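Invasion protein INVA (Salmonella enterica, PDB 2X49) takes part, as an inner-membrane component of the type III secretion export apparatus, in invasion of intestinal epithelial cells. Local coordinates at residues 30-35 with 43-48; 10-15 with 59-64; 233-238 with 324-329; 289-294 with 314-319. All blocks are in the same frame, centred on the assembly; numbering follows the deposited sequence.

Contact 1: 30-35 with 43-48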
loop_
_atom_site.group_PDB
_atom_site.type_symbol
_atom_site.label_atom_id
_atom_site.label_comp_id
_atom_site.label_asym_id
_atom_site.label_seq_id
_atom_site.Cartn_x
_atom_site.Cartn_y
_atom_site.Cartn_z
ATOM N N ARG A 30 -0.562 19.106 2.195
ATOM C CA ARG A 30 0.460 18.186 2.724
ATOM C C ARG A 30 0.250 16.752 2.191
ATOM O O ARG A 30 1.208 16.010 1.911
ATOM C CB ARG A 30 0.477 18.186 4.241
ATOM C CG ARG A 30 1.194 19.378 4.762
ATOM C CD ARG A 30 0.804 19.626 6.228
ATOM N NE ARG A 30 1.409 18.616 7.088
ATOM C CZ ARG A 30 1.136 18.427 8.376
ATOM N NH1 ARG A 30 0.252 19.180 9.025
ATOM N NH2 ARG A 30 1.780 17.467 9.032
ATOM N N LEU A 31 -1.009 16.381 2.027
ATOM C CA LEU A 31 -1.360 15.091 1.391
ATOM C C LEU A 31 -0.737 15.027 0.007
ATOM O O LEU A 31 -0.116 14.014 -0.385
ATOM C CB LEU A 31 -2.879 14.842 1.324
ATOM C CG LEU A 31 -3.373 13.680 0.464
ATOM C CD1 LEU A 31 -2.810 12.385 1.045
ATOM C CD2 LEU A 31 -4.950 13.658 0.418
ATOM N N ARG A 32 -0.901 16.110 -0.727
ATOM C CA ARG A 32 -0.439 16.158 -2.136
ATOM C C ARG A 32 1.060 16.173 -2.201
ATOM O O ARG A 32 1.660 15.423 -2.977
ATOM C CB ARG A 32 -1.012 17.325 -2.941
ATOM C CG ARG A 32 -2.498 17.173 -3.127
ATOM C CD ARG A 32 -3.079 18.313 -3.897
ATOM N NE ARG A 32 -2.903 18.042 -5.319
ATOM C CZ ARG A 32 -2.710 18.939 -6.275
ATOM N NH1 ARG A 32 -2.631 20.234 -6.017
ATOM N NH2 ARG A 32 -2.593 18.521 -7.517
ATOM N N SER A 33 1.688 16.964 -1.360
ATOM C CA SER A 33 3.139 17.088 -1.447
ATOM C C SER A 33 3.823 15.823 -0.997
ATOM O O SER A 33 4.796 15.353 -1.618
ATOM C CB SER A 33 3.674 18.312 -0.671
ATOM O OG SER A 33 3.252 18.282 0.661
ATOM N N GLN A 34 3.314 15.254 0.087
ATOM C CA GLN A 34 3.925 14.039 0.683
ATOM C C GLN A 34 3.727 12.819 -0.220
ATOM O O GLN A 34 4.614 11.968 -0.329
ATOM C CB GLN A 34 3.452 13.740 2.095
ATOM C CG GLN A 34 4.400 12.738 2.770
ATOM C CD GLN A 34 5.840 13.280 2.936
ATOM O OE1 GLN A 34 6.047 14.440 3.290
ATOM N NE2 GLN A 34 6.837 12.420 2.713
ATOM N N PHE A 35 2.580 12.755 -0.895
ATOM C CA PHE A 35 2.283 11.607 -1.725
ATOM C C PHE A 35 3.273 11.607 -2.865
ATOM O O PHE A 35 3.792 10.579 -3.256
ATOM C CB PHE A 35 0.836 11.578 -2.241
ATOM C CG PHE A 35 0.397 10.266 -2.837
ATOM C CD1 PHE A 35 -0.177 9.283 -2.073
ATOM C CD2 PHE A 35 0.581 9.999 -4.178
ATOM C CE1 PHE A 35 -0.595 8.075 -2.619
ATOM C CE2 PHE A 35 0.151 8.774 -4.685
ATOM C CZ PHE A 35 -0.415 7.857 -3.911
ATOM N N LEU A 43 -1.050 13.628 -7.108
ATOM C CA LEU A 43 -2.513 13.495 -6.939
ATOM C C LEU A 43 -3.292 14.615 -7.580
ATOM O O LEU A 43 -2.760 15.678 -7.828
ATOM C CB LEU A 43 -2.872 13.435 -5.433
ATOM C CG LEU A 43 -2.292 12.304 -4.573
ATOM C CD1 LEU A 43 -2.523 12.541 -3.052
ATOM C CD2 LEU A 43 -2.943 11.029 -4.975
ATOM N N PRO A 44 -4.595 14.387 -7.829
ATOM C CA PRO A 44 -5.464 15.492 -8.184
ATOM C C PRO A 44 -5.606 16.457 -7.030
ATOM O O PRO A 44 -5.142 16.201 -5.924
ATOM C CB PRO A 44 -6.833 14.819 -8.359
ATOM C CG PRO A 44 -6.519 13.371 -8.575
ATOM C CD PRO A 44 -5.344 13.122 -7.733
ATOM N N GLU A 45 -6.249 17.548 -7.335
ATOM C CA GLU A 45 -6.650 18.517 -6.280
ATOM C C GLU A 45 -7.514 17.830 -5.253
ATOM O O GLU A 45 -8.189 16.829 -5.503
ATOM C CB GLU A 45 -7.446 19.653 -6.909
ATOM C CG GLU A 45 -6.703 20.513 -7.902
ATOM C CD GLU A 45 -6.121 21.751 -7.280
ATOM O OE1 GLU A 45 -6.249 21.943 -6.049
ATOM O OE2 GLU A 45 -5.607 22.569 -8.045
ATOM N N VAL A 46 -7.342 18.286 -4.026
ATOM C CA VAL A 46 -8.044 17.754 -2.876
ATOM C C VAL A 46 -8.924 18.834 -2.288
ATOM O O VAL A 46 -8.470 19.902 -1.935
ATOM C CB VAL A 46 -7.060 17.281 -1.835
ATOM C CG1 VAL A 46 -7.797 16.847 -0.559
ATOM C CG2 VAL A 46 -6.149 16.116 -2.360
ATOM N N LEU A 47 -10.208 18.563 -2.310
ATOM C CA LEU A 47 -11.251 19.472 -1.782
ATOM C C LEU A 47 -11.742 18.939 -0.435
ATOM O O LEU A 47 -11.951 17.743 -0.242
ATOM C CB LEU A 47 -12.454 19.650 -2.743
ATOM C CG LEU A 47 -12.101 19.878 -4.210
ATOM C CD1 LEU A 47 -13.331 19.902 -5.113
ATOM C CD2 LEU A 47 -11.335 21.175 -4.383
ATOM N N LEU A 48 -11.882 19.837 0.505
ATOM C CA LEU A 48 -12.555 19.518 1.798
ATOM C C LEU A 48 -14.004 19.977 1.755
ATOM O O LEU A 48 -14.340 21.076 1.280
ATOM C CB LEU A 48 -11.882 20.181 3.024
ATOM C CG LEU A 48 -10.393 19.945 3.253
ATOM C CD1 LEU A 48 -9.934 20.515 4.618
ATOM C CD2 LEU A 48 -9.926 18.535 3.093
HETATM O O HOH W 1 0.661 15.137 -5.429
#

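Contact 2: 10-15 with 59-64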
loop_
_atom_site.group_PDB
_atom_site.type_symbol
_atom_site.label_atom_id
_atom_site.label_comp_id
_atom_site.label_asym_id
_atom_site.label_seq_id
_atom_site.Cartn_x
_atom_site.Cartn_y
_atom_site.Cartn_z
ATOM N N LEU A 10 -10.236 14.901 -5.775
ATOM C CA LEU A 10 -10.511 14.059 -4.619
ATOM C C LEU A 10 -11.285 14.898 -3.629
ATOM O O LEU A 10 -11.068 16.093 -3.544
ATOM C CB LEU A 10 -9.193 13.614 -3.971
ATOM C CG LEU A 10 -8.284 12.743 -4.819
ATOM C CD1 LEU A 10 -6.922 12.684 -4.163
ATOM C CD2 LEU A 10 -8.878 11.390 -5.025
ATOM N N ILE A 11 -12.189 14.282 -2.882
ATOM C CA ILE A 11 -12.974 15.008 -1.875
ATOM C C ILE A 11 -12.813 14.281 -0.554
ATOM O O ILE A 11 -12.899 13.069 -0.499
ATOM C CB ILE A 11 -14.473 15.120 -2.215
ATOM C CG1 ILE A 11 -14.667 15.881 -3.506
ATOM C CG2 ILE A 11 -15.259 15.808 -1.042
ATOM C CD1 ILE A 11 -16.081 15.806 -4.093
ATOM N N LEU A 12 -12.484 15.039 0.480
ATOM C CA LEU A 12 -12.499 14.514 1.863
ATOM C C LEU A 12 -13.662 15.144 2.601
ATOM O O LEU A 12 -13.746 16.345 2.721
ATOM C CB LEU A 12 -11.217 14.847 2.597
ATOM C CG LEU A 12 -9.921 14.373 1.981
ATOM C CD1 LEU A 12 -8.662 14.838 2.731
ATOM C CD2 LEU A 12 -9.923 12.885 1.930
ATOM N N LEU A 13 -14.578 14.321 3.041
ATOM C CA LEU A 13 -15.679 14.807 3.919
ATOM C C LEU A 13 -15.102 14.749 5.339
ATOM O O LEU A 13 -14.592 13.746 5.777
ATOM C CB LEU A 13 -16.925 13.941 3.826
ATOM C CG LEU A 13 -17.576 13.708 2.452
ATOM C CD1 LEU A 13 -18.816 12.876 2.582
ATOM C CD2 LEU A 13 -17.801 15.051 1.743
ATOM N N VAL A 14 -15.182 15.887 6.017
ATOM C CA VAL A 14 -14.621 16.088 7.360
ATOM C C VAL A 14 -15.693 16.642 8.301
ATOM O O VAL A 14 -16.684 17.189 7.873
ATOM C CB VAL A 14 -13.389 17.033 7.308
ATOM C CG1 VAL A 14 -12.358 16.493 6.261
ATOM C CG2 VAL A 14 -13.807 18.455 6.964
ATOM N N PRO A 15 -15.470 16.474 9.600
ATOM C CA PRO A 15 -16.411 17.105 10.521
ATOM C C PRO A 15 -16.282 18.614 10.520
ATOM O O PRO A 15 -15.212 19.150 10.521
ATOM C CB PRO A 15 -15.983 16.542 11.893
ATOM C CG PRO A 15 -15.093 15.380 11.629
ATOM C CD PRO A 15 -14.426 15.706 10.316
ATOM N N ILE A 59 -13.574 10.648 8.934
ATOM C CA ILE A 59 -13.249 11.255 7.616
ATOM C C ILE A 59 -13.704 10.311 6.533
ATOM O O ILE A 59 -13.580 9.119 6.698
ATOM C CB ILE A 59 -11.705 11.488 7.437
ATOM C CG1 ILE A 59 -11.157 12.469 8.510
ATOM C CG2 ILE A 59 -11.401 11.992 6.040
ATOM C CD1 ILE A 59 -11.318 13.921 8.181
ATOM N N VAL A 60 -14.318 10.832 5.486
ATOM C CA VAL A 60 -14.626 10.037 4.285
ATOM C C VAL A 60 -13.907 10.505 3.046
ATOM O O VAL A 60 -13.834 11.679 2.685
ATOM C CB VAL A 60 -16.158 10.066 3.969
ATOM C CG1 VAL A 60 -16.577 9.017 2.856
ATOM C CG2 VAL A 60 -16.973 9.808 5.209
ATOM N N LEU A 61 -13.364 9.521 2.353
ATOM C CA LEU A 61 -12.706 9.772 1.073
ATOM C C LEU A 61 -13.636 9.413 -0.064
ATOM O O LEU A 61 -14.090 8.290 -0.169
ATOM C CB LEU A 61 -11.374 8.960 0.994
ATOM C CG LEU A 61 -10.724 8.945 -0.401
ATOM C CD1 LEU A 61 -10.230 10.322 -0.775
ATOM C CD2 LEU A 61 -9.617 7.876 -0.432
ATOM N N LEU A 62 -13.859 10.383 -0.942
ATOM C CA LEU A 62 -14.586 10.195 -2.199
ATOM C C LEU A 62 -13.623 10.327 -3.372
ATOM O O LEU A 62 -12.803 11.237 -3.494
ATOM C CB LEU A 62 -15.697 11.227 -2.422
ATOM C CG LEU A 62 -16.649 11.503 -1.301
ATOM C CD1 LEU A 62 -17.724 12.492 -1.811
ATOM C CD2 LEU A 62 -17.221 10.197 -0.768
ATOM N N ILE A 63 -13.727 9.329 -4.228
ATOM C CA ILE A 63 -13.075 9.338 -5.532
ATOM C C ILE A 63 -14.181 9.266 -6.580
ATOM O O ILE A 63 -15.092 8.431 -6.549
ATOM C CB ILE A 63 -12.039 8.164 -5.682
ATOM C CG1 ILE A 63 -11.006 8.166 -4.559
ATOM C CG2 ILE A 63 -11.388 8.191 -7.117
ATOM C CD1 ILE A 63 -10.016 6.912 -4.572
ATOM N N ASN A 64 -14.159 10.219 -7.482
ATOM C CA ASN A 64 -15.213 10.341 -8.486
ATOM C C ASN A 64 -16.547 10.597 -7.846
ATOM O O ASN A 64 -17.614 10.166 -8.311
ATOM C CB ASN A 64 -15.341 9.060 -9.319
ATOM C CG ASN A 64 -14.129 8.789 -10.146
ATOM O OD1 ASN A 64 -13.605 9.690 -10.831
ATOM N ND2 ASN A 64 -13.677 7.523 -10.139
#

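Contact 3: 233-238 with 324-329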
loop_
_atom_site.group_PDB
_atom_site.type_symbol
_atom_site.label_atom_id
_atom_site.label_comp_id
_atom_site.label_asym_id
_atom_site.label_seq_id
_atom_site.Cartn_x
_atom_site.Cartn_y
_atom_site.Cartn_z
ATOM N N GLY A 233 11.694 3.357 8.483
ATOM C CA GLY A 233 12.966 3.520 9.186
ATOM C C GLY A 233 12.988 2.633 10.404
ATOM O O GLY A 233 13.871 2.709 11.262
ATOM N N GLY A 234 11.969 1.793 10.446
ATOM C CA GLY A 234 11.755 0.847 11.556
ATOM C C GLY A 234 11.853 -0.609 11.166
ATOM O O GLY A 234 12.295 -0.974 10.083
ATOM N N GLU A 235 11.403 -1.439 12.083
ATOM C CA GLU A 235 11.437 -2.882 11.876
ATOM C C GLU A 235 10.302 -3.248 10.914
ATOM O O GLU A 235 9.261 -2.598 10.856
ATOM C CB GLU A 235 11.351 -3.653 13.202
ATOM C CG GLU A 235 9.951 -4.010 13.632
ATOM C CD GLU A 235 9.917 -4.798 14.927
ATOM O OE1 GLU A 235 10.986 -4.978 15.541
ATOM O OE2 GLU A 235 8.814 -5.247 15.327
ATOM N N LEU A 236 10.552 -4.263 10.118
ATOM C CA LEU A 236 9.499 -4.807 9.259
ATOM C C LEU A 236 8.640 -5.790 10.038
ATOM O O LEU A 236 9.122 -6.793 10.572
ATOM C CB LEU A 236 10.115 -5.492 8.045
ATOM C CG LEU A 236 9.187 -5.994 6.970
ATOM C CD1 LEU A 236 8.581 -4.808 6.222
ATOM C CD2 LEU A 236 9.942 -6.886 6.008
ATOM N N ARG A 237 7.352 -5.494 10.102
ATOM C CA ARG A 237 6.388 -6.368 10.796
ATOM C C ARG A 237 5.710 -7.246 9.764
ATOM O O ARG A 237 5.164 -6.736 8.814
ATOM C CB ARG A 237 5.352 -5.555 11.582
ATOM C CG ARG A 237 5.989 -4.576 12.514
ATOM C CD ARG A 237 5.020 -3.726 13.300
ATOM N NE ARG A 237 5.803 -2.984 14.286
ATOM C CZ ARG A 237 6.287 -1.760 14.107
ATOM N NH1 ARG A 237 6.017 -1.078 13.006
ATOM N NH2 ARG A 237 7.028 -1.207 15.044
ATOM N N ALA A 238 5.774 -8.549 9.991
ATOM C CA ALA A 238 5.368 -9.578 9.015
ATOM C C ALA A 238 4.599 -10.730 9.596
ATOM O O ALA A 238 4.703 -11.072 10.756
ATOM C CB ALA A 238 6.624 -10.124 8.302
ATOM N N SER A 324 16.668 -6.243 4.238
ATOM C CA SER A 324 16.017 -5.918 5.502
ATOM C C SER A 324 17.005 -5.992 6.639
ATOM O O SER A 324 18.094 -6.524 6.554
ATOM C CB SER A 324 14.790 -6.769 5.795
ATOM O OG SER A 324 15.096 -8.144 5.823
ATOM N N LYS A 325 16.546 -5.366 7.694
ATOM C CA LYS A 325 17.281 -5.248 8.940
ATOM C C LYS A 325 16.466 -6.021 9.946
ATOM O O LYS A 325 16.225 -7.210 9.779
ATOM C CB LYS A 325 17.458 -3.783 9.322
ATOM C CG LYS A 325 18.526 -3.117 8.450
ATOM C CD LYS A 325 18.411 -1.600 8.427
ATOM C CE LYS A 325 19.714 -1.002 7.889
ATOM N NZ LYS A 325 19.714 0.496 7.835
ATOM N N SER A 326 15.952 -5.318 10.931
ATOM C CA SER A 326 15.075 -5.977 11.918
ATOM C C SER A 326 13.768 -6.424 11.275
ATOM O O SER A 326 13.078 -5.649 10.631
ATOM C CB SER A 326 14.796 -5.037 13.103
ATOM O OG SER A 326 14.019 -5.699 14.083
ATOM N N VAL A 327 13.466 -7.699 11.445
ATOM C CA VAL A 327 12.189 -8.288 10.994
ATOM C C VAL A 327 11.504 -8.981 12.153
ATOM O O VAL A 327 12.099 -9.725 12.912
ATOM C CB VAL A 327 12.399 -9.271 9.800
ATOM C CG1 VAL A 327 11.084 -9.891 9.318
ATOM C CG2 VAL A 327 13.042 -8.564 8.606
ATOM N N ASN A 328 10.238 -8.669 12.321
ATOM C CA ASN A 328 9.439 -9.257 13.379
ATOM C C ASN A 328 8.286 -10.030 12.776
ATOM O O ASN A 328 7.303 -9.453 12.340
ATOM C CB ASN A 328 8.883 -8.138 14.266
ATOM C CG ASN A 328 7.978 -8.653 15.363
ATOM O OD1 ASN A 328 7.965 -9.844 15.659
ATOM N ND2 ASN A 328 7.229 -7.752 15.988
ATOM N N VAL A 329 8.414 -11.348 12.767
ATOM C CA VAL A 329 7.318 -12.221 12.306
ATOM C C VAL A 329 6.365 -12.489 13.460
ATOM O O VAL A 329 6.719 -13.154 14.408
ATOM C CB VAL A 329 7.830 -13.589 11.764
ATOM C CG1 VAL A 329 6.644 -14.497 11.447
ATOM C CG2 VAL A 329 8.688 -13.399 10.535
#

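Contact 4: 289-294 with 314-319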
loop_
_atom_site.group_PDB
_atom_site.type_symbol
_atom_site.label_atom_id
_atom_site.label_comp_id
_atom_site.label_asym_id
_atom_site.label_seq_id
_atom_site.Cartn_x
_atom_site.Cartn_y
_atom_site.Cartn_z
ATOM N N ASP A 289 -0.140 -2.113 8.181
ATOM C CA ASP A 289 1.144 -1.967 8.918
ATOM C C ASP A 289 1.949 -3.255 8.941
ATOM O O ASP A 289 3.016 -3.379 9.618
ATOM C CB ASP A 289 0.891 -1.440 10.342
ATOM C CG ASP A 289 0.354 0.015 10.343
ATOM O OD1 ASP A 289 1.028 0.930 9.806
ATOM O OD2 ASP A 289 -0.751 0.251 10.892
ATOM N N LEU A 290 1.420 -4.223 8.236
ATOM C CA LEU A 290 2.019 -5.569 8.055
ATOM C C LEU A 290 2.385 -5.838 6.631
ATOM O O LEU A 290 1.907 -5.188 5.734
ATOM C CB LEU A 290 1.022 -6.655 8.477
ATOM C CG LEU A 290 0.684 -6.751 9.961
ATOM C CD1 LEU A 290 -0.455 -7.746 10.294
ATOM C CD2 LEU A 290 1.910 -7.030 10.852
ATOM N N VAL A 291 3.207 -6.864 6.450
ATOM C CA VAL A 291 3.310 -7.505 5.131
ATOM C C VAL A 291 3.215 -8.990 5.294
ATOM O O VAL A 291 3.585 -9.569 6.326
ATOM C CB VAL A 291 4.606 -7.130 4.375
ATOM C CG1 VAL A 291 4.601 -5.592 4.022
ATOM C CG2 VAL A 291 5.842 -7.539 5.171
ATOM N N LEU A 292 2.718 -9.636 4.250
ATOM C CA LEU A 292 2.739 -11.099 4.186
ATOM C C LEU A 292 3.988 -11.503 3.405
ATOM O O LEU A 292 4.244 -10.935 2.423
ATOM C CB LEU A 292 1.491 -11.606 3.480
ATOM C CG LEU A 292 1.069 -13.029 3.571
ATOM C CD1 LEU A 292 1.047 -13.557 5.025
ATOM C CD2 LEU A 292 -0.335 -13.004 2.963
ATOM N N LEU A 293 4.738 -12.456 3.928
ATOM C CA LEU A 293 6.006 -12.924 3.313
ATOM C C LEU A 293 5.830 -14.295 2.724
ATOM O O LEU A 293 5.371 -15.211 3.376
ATOM C CB LEU A 293 7.122 -13.015 4.370
ATOM C CG LEU A 293 7.516 -11.734 5.079
ATOM C CD1 LEU A 293 8.671 -11.999 6.091
ATOM C CD2 LEU A 293 7.876 -10.681 4.046
ATOM N N THR A 294 6.258 -14.415 1.488
ATOM C CA THR A 294 6.177 -15.690 0.787
ATOM C C THR A 294 7.271 -15.905 -0.232
ATOM O O THR A 294 8.066 -15.041 -0.512
ATOM C CB THR A 294 4.858 -15.844 0.086
ATOM O OG1 THR A 294 4.643 -17.247 -0.135
ATOM C CG2 THR A 294 4.871 -15.033 -1.164
ATOM N N GLU A 314 -0.314 -6.071 1.923
ATOM C CA GLU A 314 0.646 -6.318 0.810
ATOM C C GLU A 314 1.431 -7.615 1.080
ATOM O O GLU A 314 1.522 -8.156 2.194
ATOM C CB GLU A 314 1.541 -5.156 0.526
ATOM C CG GLU A 314 0.822 -3.828 0.280
ATOM C CD GLU A 314 -0.299 -3.815 -0.758
ATOM O OE1 GLU A 314 -0.307 -4.669 -1.683
ATOM O OE2 GLU A 314 -1.184 -2.917 -0.666
ATOM N N VAL A 315 1.881 -8.148 -0.053
ATOM C CA VAL A 315 2.569 -9.447 -0.097
ATOM C C VAL A 315 3.934 -9.244 -0.744
ATOM O O VAL A 315 4.027 -8.820 -1.867
ATOM C CB VAL A 315 1.744 -10.518 -0.870
ATOM C CG1 VAL A 315 2.425 -11.871 -0.722
ATOM C CG2 VAL A 315 0.220 -10.570 -0.416
ATOM N N LEU A 316 4.968 -9.540 0.038
ATOM C CA LEU A 316 6.393 -9.466 -0.410
ATOM C C LEU A 316 7.011 -10.840 -0.504
ATOM O O LEU A 316 6.680 -11.744 0.250
ATOM C CB LEU A 316 7.241 -8.597 0.537
ATOM C CG LEU A 316 6.803 -7.136 0.805
ATOM C CD1 LEU A 316 7.862 -6.317 1.559
ATOM C CD2 LEU A 316 6.399 -6.410 -0.453
ATOM N N SER A 317 7.952 -10.967 -1.443
ATOM C CA SER A 317 8.718 -12.186 -1.530
ATOM C C SER A 317 9.947 -12.134 -0.612
ATOM O O SER A 317 10.423 -11.077 -0.226
ATOM C CB SER A 317 9.115 -12.462 -2.954
ATOM O OG SER A 317 10.107 -11.534 -3.346
ATOM N N PHE A 318 10.465 -13.305 -0.291
ATOM C CA PHE A 318 11.672 -13.419 0.535
ATOM C C PHE A 318 12.843 -12.641 -0.081
ATOM O O PHE A 318 13.646 -12.012 0.615
ATOM C CB PHE A 318 12.062 -14.884 0.787
ATOM C CG PHE A 318 10.991 -15.724 1.459
ATOM C CD1 PHE A 318 10.266 -15.254 2.551
ATOM C CD2 PHE A 318 10.695 -16.996 0.993
ATOM C CE1 PHE A 318 9.309 -16.068 3.169
ATOM C CE2 PHE A 318 9.721 -17.812 1.609
ATOM C CZ PHE A 318 9.021 -17.335 2.684
ATOM N N GLY A 319 12.953 -12.680 -1.399
ATOM C CA GLY A 319 13.999 -11.928 -2.088
ATOM C C GLY A 319 13.859 -10.421 -2.011
ATOM O O GLY A 319 14.810 -9.643 -2.044
HETATM O O HOH W 2 0.291 -4.044 3.968
#

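Contact 1: 30-35 with 43-48
R32 and L43 mark the closest backbone approach, with CA atoms 5.9 Å apart. Helix 27-39 leads through loop 43-45 into strand 46-50, the return leg of a beta-alpha-beta crossover from strand 10-14. A water bridges the backbones, donating to R32 O and accepting from L43 N at 2.8 Å. L43 fills the apolar part of the contact. Its CD2 lies over one face of the F35 ring, offset toward the rim, in a CH-pi contact 3.9 Å from the centroid. Its CD1 touches F35 CB at 3.6 Å and L31 CG at 3.8 Å. V46 CG2 meets L31 CD2 and the CG of R32. The R32 chain bends at chi3 (84°), which turns NE toward the loop. NH2 donates to L43 O at 2.9 Å, with an N-H...O angle of 171° and the oxygen in the guanidinium plane. E45 OE1 is 4.0 Å from R32 NH1 but well out of the guanidinium plane, so only charge attracts. Y130 and L137 of helix 125-139 pack against the apolar side. The chemistry is divided: L43 and V46 pack the helix against the loop and the start of edge strand 46-50, while R32 and one water bind the loop's backbone.

Contact 2: 10-15 with 59-64
I11 and L62 form a hydrogen-bonded antiparallel pair: I11 N donates to L62 O at 3.2 Å, and L62 N returns a bond to I11 O at 2.9 Å. L13 and V60 form the next such pair, with L13 N to V60 O at 2.8 Å and V60 N to L13 O at 2.9 Å. L12 and L61 lie between them as a non-hydrogen-bonded pair. Here L12 CA also approaches V60 O at 3.2 Å, a CA-H...O contact. The strand axes run at 160° to each other.

Side chains alternate between the two faces. On one face I11, L13, V60 and L62 sit together. L13 and V60 lie side by side and point the same way, CB to CB. I11 and L62 also meet through their CB atoms. On the other face L12 CD2 meets L61 CD1 at 3.7 Å. The L61 CG is anti to the backbone N (chi1 169°), whereas that of L12 is anti to the carbonyl carbon, and the two chains cross at a slant. L10 CD2 rests on I63 CG1 at 3.9 Å, the two chains side by side. At the far end I59 CD1 presses on V14 CG1 at 3.4 Å, tighter than usual carbon contact. P15 CD touches the same methyl.

Helix 125-139 covers the face of L10, L12, L61 and I63 through L133, T136 and L137. R67 of strand 66-72 and R49 of strand 46-50 reach the face of L13. The pair is the centre of a mixed four-stranded sheet, with strand 46-50 beside 10-14 and strand 66-72 beside 58-63.

Contact 3: 233-238 with 324-329
N328 N donates to L236 O at 2.8 Å, with an almost straight N-H...O angle of 178°. The same oxygen receives a CA-H...O contact from V327 CA at 3.4 Å. On either side of this bond along the strands, L236 N donates to S326 O and A238 N to N328 O, both at 2.9 Å. The chains run parallel, with L236 opposite V327, R237 opposite N328 and A238 opposite V329.

E235 adds a side-chain link just before the paired strands. Its chain is extended beyond CG, and the carboxylate reaches across to N328 of the strand and S326 of the loop before it. N328 ND2 donates to OE2 of E235 at 3.0 Å on the syn side, 30° out of the carboxylate plane. The amide and carboxylate planes are 69° apart. S326 OG gives E235 OE1 only a weak bond at 3.4 Å. R237 NE is 3.9 Å from E235 OE2, a long salt bridge that rests on charge alone. This cluster probably steadies the carboxylate's negative charge.

The face of L236 and A238 is apolar: L236 CB meets V327 CG2 at 4.3 Å. F230 of helix 223-231 and V291 of the neighbouring strand close over L236. The contact belongs to a parallel sheet in the order 314-317, 291-294, 236-240, 327-332, with 327-332 at one edge, in an alpha/beta part of InvA's C-terminal domain.

Contact 4: 289-294 with 314-319
F318 has CG anti to the carbonyl carbon (chi1 -58°), which sets CG beside the backbone N; the ring lies against T294 at the end of strand 291-294. T294 O lies over the centre of one F318 ring face, 3.5 Å above the plane. The same oxygen accepts from F318 N at 3.0 Å, a bond bent to 137°, and S317 CA approaches it as well. F318 CE1 also touches L293 CB at 3.9 Å. L293 CD2 meets L316 CB at 4.1 Å, the two side chains crossing at a slant. V291 CG1 touches L316 CD1 on the same face. On the opposite face T294 CG2 meets V315 CG1 at 4.0 Å, and L292 CD2 meets V315 CG2.

The strands are parallel. L292 N donates to E314 O at 2.8 Å and L316 N to L292 O at 2.9 Å. T294 N then donates to L316 O at 3.0 Å. Where the strands start, a water accepts from E314 N and lies near L290 O.

Polar ends are held from outside. The E314 carboxylate forms salt bridges with R188 and K303, and T294 OG1 is hydrogen-bonded to E246.

The two strands and helix 299-306 between them make a beta-alpha-beta unit. R299, I302, K303 and I306 of that helix pack on T294 and V315. Helix 223-231 covers the other face, with F230 on V291 and L316. Strand 236-240 flanks 291-294 on its other side, and 314-317 is an edge strand of this sheet.

Overall arrangement
The contacts fall into two pairs, each gathered round one sheet; contact 1 reaches its sheet through strand 46-50. Contacts 1 and 2 touch, with centres 12 Å apart, through probable hydrogen bonds L10 N to E45 O and L12 N to L47 O. Contact 1 is nested in the chain inside the loop closed by contact 2. Contacts 3 and 4 touch likewise, centres 11 Å apart, through a probable R237 O to V291 N bond and A238 CB against L293 CD1. Contact 4 is nested within contact 3. Contacts 2 and 4 lie on opposite sides of the chain's centre, centres 30 Å apart. A bound mercury ion is about 6 Å from the L236 side chain.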